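Local coordinates for protein thioredoxin peroxidase 2 (Plasmodium falciparum, PDB 2C0D) that probably reduces hydrogen peroxide and organic hydroperoxides to water and alcohols as a thioredoxin-dependent mitochondrial 2-Cys peroxiredoxin, at residues Y32-Q37 with E92-S97. Numbering follows the deposited sequence.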
loop_
_atom_site.group_PDB
_atom_site.type_symbol
_atom_site.label_atom_id
_atom_site.label_comp_id
_atom_site.label_asym_id
_atom_site.label_seq_id
_atom_site.Cartn_x
_atom_site.Cartn_y
_atom_site.Cartn_z
ATOM N N TYR B 32 16.554 1.700 0.005
ATOM C CA TYR B 32 17.585 1.900 -0.996
ATOM C C TYR B 32 17.999 3.359 -1.030
ATOM O O TYR B 32 17.181 4.257 -1.300
ATOM C CB TYR B 32 17.053 1.453 -2.367
ATOM C CG TYR B 32 18.008 1.764 -3.520
ATOM C CD1 TYR B 32 19.239 1.084 -3.648
ATOM C CD2 TYR B 32 17.674 2.709 -4.485
ATOM C CE1 TYR B 32 20.117 1.353 -4.711
ATOM C CE2 TYR B 32 18.564 2.975 -5.579
ATOM C CZ TYR B 32 19.776 2.294 -5.662
ATOM O OH TYR B 32 20.667 2.531 -6.718
ATOM N N ASN B 33 19.290 3.589 -0.769
ATOM C CA ASN B 33 19.836 4.923 -0.660
ATOM C C ASN B 33 20.320 5.419 -2.020
ATOM O O ASN B 33 21.459 5.219 -2.386
ATOM C CB ASN B 33 21.022 4.883 0.326
ATOM C CG ASN B 33 21.623 6.240 0.602
ATOM O OD1 ASN B 33 21.036 7.303 0.311
ATOM N ND2 ASN B 33 22.841 6.218 1.198
ATOM N N PHE B 34 19.465 6.114 -2.742
ATOM C CA PHE B 34 19.836 6.553 -4.086
ATOM C C PHE B 34 20.551 7.881 -4.076
ATOM O O PHE B 34 20.488 8.631 -3.101
ATOM C CB PHE B 34 18.597 6.644 -4.961
ATOM C CG PHE B 34 17.515 7.529 -4.410
ATOM C CD1 PHE B 34 17.503 8.898 -4.690
ATOM C CD2 PHE B 34 16.484 6.990 -3.647
ATOM C CE1 PHE B 34 16.485 9.701 -4.200
ATOM C CE2 PHE B 34 15.469 7.778 -3.165
ATOM C CZ PHE B 34 15.465 9.143 -3.446
ATOM N N THR B 35 21.240 8.160 -5.185
ATOM C CA THR B 35 21.745 9.495 -5.482
ATOM C C THR B 35 21.297 9.806 -6.920
ATOM O O THR B 35 21.472 8.986 -7.857
ATOM C CB THR B 35 23.285 9.641 -5.330
ATOM O OG1 THR B 35 23.681 9.349 -3.977
ATOM C CG2 THR B 35 23.710 11.073 -5.619
ATOM N N ALA B 36 20.656 10.957 -7.095
ATOM C CA ALA B 36 20.101 11.287 -8.411
ATOM C C ALA B 36 20.007 12.795 -8.477
ATOM O O ALA B 36 20.009 13.460 -7.445
ATOM C CB ALA B 36 18.695 10.669 -8.599
ATOM N N GLN B 37 19.904 13.331 -9.676
ATOM C CA GLN B 37 19.623 14.766 -9.795
ATOM C C GLN B 37 18.163 15.025 -9.545
ATOM O O GLN B 37 17.294 14.206 -9.906
ATOM C CB GLN B 37 19.984 15.284 -11.195
ATOM C CG GLN B 37 21.464 15.202 -11.505
ATOM C CD GLN B 37 21.787 15.949 -12.767
ATOM O OE1 GLN B 37 21.169 15.700 -13.805
ATOM N NE2 GLN B 37 22.717 16.906 -12.686
ATOM N N GLU B 92 9.846 15.102 4.133
ATOM C CA GLU B 92 10.295 15.544 2.806
ATOM C C GLU B 92 9.528 14.767 1.719
ATOM O O GLU B 92 9.656 13.524 1.648
ATOM C CB GLU B 92 11.804 15.284 2.668
ATOM C CG GLU B 92 12.396 15.862 1.341
ATOM C CD GLU B 92 12.761 17.350 1.381
ATOM O OE1 GLU B 92 12.800 17.949 2.492
ATOM O OE2 GLU B 92 13.048 17.931 0.278
ATOM N N LEU B 93 8.745 15.470 0.897
ATOM C CA LEU B 93 8.041 14.822 -0.233
ATOM C C LEU B 93 8.952 14.818 -1.463
ATOM O O LEU B 93 9.438 15.892 -1.900
ATOM C CB LEU B 93 6.745 15.568 -0.551
ATOM C CG LEU B 93 5.905 14.984 -1.696
ATOM C CD1 LEU B 93 5.462 13.521 -1.384
ATOM C CD2 LEU B 93 4.672 15.909 -1.955
ATOM N N LEU B 94 9.187 13.638 -2.035
ATOM C CA LEU B 94 10.000 13.548 -3.271
ATOM C C LEU B 94 9.202 12.854 -4.386
ATOM O O LEU B 94 8.798 11.673 -4.235
ATOM C CB LEU B 94 11.281 12.761 -3.016
ATOM C CG LEU B 94 12.190 13.344 -1.915
ATOM C CD1 LEU B 94 13.343 12.405 -1.641
ATOM C CD2 LEU B 94 12.686 14.746 -2.261
ATOM N N GLY B 95 8.966 13.578 -5.485
ATOM C CA GLY B 95 8.318 12.946 -6.640
ATOM C C GLY B 95 9.422 12.273 -7.425
ATOM O O GLY B 95 10.546 12.825 -7.567
ATOM N N ILE B 96 9.179 11.054 -7.891
ATOM C CA ILE B 96 10.225 10.349 -8.645
ATOM C C ILE B 96 9.654 9.760 -9.953
ATOM O O ILE B 96 8.640 9.073 -9.914
ATOM C CB ILE B 96 10.835 9.192 -7.835
ATOM C CG1 ILE B 96 11.367 9.687 -6.479
ATOM C CG2 ILE B 96 11.954 8.522 -8.657
ATOM C CD1 ILE B 96 11.733 8.585 -5.495
ATOM N N SER B 97 10.287 10.026 -11.095
ATOM C CA SER B 97 9.914 9.331 -12.362
ATOM C C SER B 97 11.198 9.033 -13.135
ATOM O O SER B 97 12.255 9.608 -12.827
ATOM C CB SER B 97 8.932 10.125 -13.236
ATOM O OG SER B 97 9.594 11.221 -13.904
#
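Phe34 reaches across to segment 92-97 with the tip of its ring and meets the ends of two aliphatic side chains, Leu94 and Ile96. Its CB stays beside its own segment, 4.1 Å from CD2 of Tyr32, whose ring has the backbone N of Phe34 above one face, offset toward the rim. Beyond CB, with CG between the backbone N and C (chi1 56°), the ring is directed at segment 92-97. Phe34 CD1 lies 4.5 Å from CB of Ala36, two residues on. Phe34 CE2 is 4.5 Å from CD1 of Ile96. Phe34 CZ has two neighbours: CD1 of Leu94 approaches at the ring edge, near its plane, at 4.3 Å, while CD1 of Ile96 comes in obliquely, also 4.3 Å from CZ. In the thioredoxin-like core of this peroxiredoxin, strand 35-39 is separated from strand 91-97 by strand 123-126, antiparallel to the first and parallel to the second, so the ring, held in the loop just before strand 35-39, reaches a strand not directly paired with it. Leu94 and Ile96, two positions apart with Gly95 between them, extend from the same side of their strand toward Phe34. In Ile96, chi1 -55° turns the CG1 branch toward the ring and the extended chi2 (168°) carries CD1 out to it. The touch is light and wholly apolar, with all three side chains buried. Val48 of strand 45-49 and Ile132 of helix 131-135 also pack on Phe34, whereas Leu61 of strand 58-63 touches both Leu94 and Ile96. Phe63 adds a second aromatic neighbour to Ile96, and backbone hydrogen bonding between Phe34 and Leu50 ties the residue just before strand 35-39 to the one following strand 45-49.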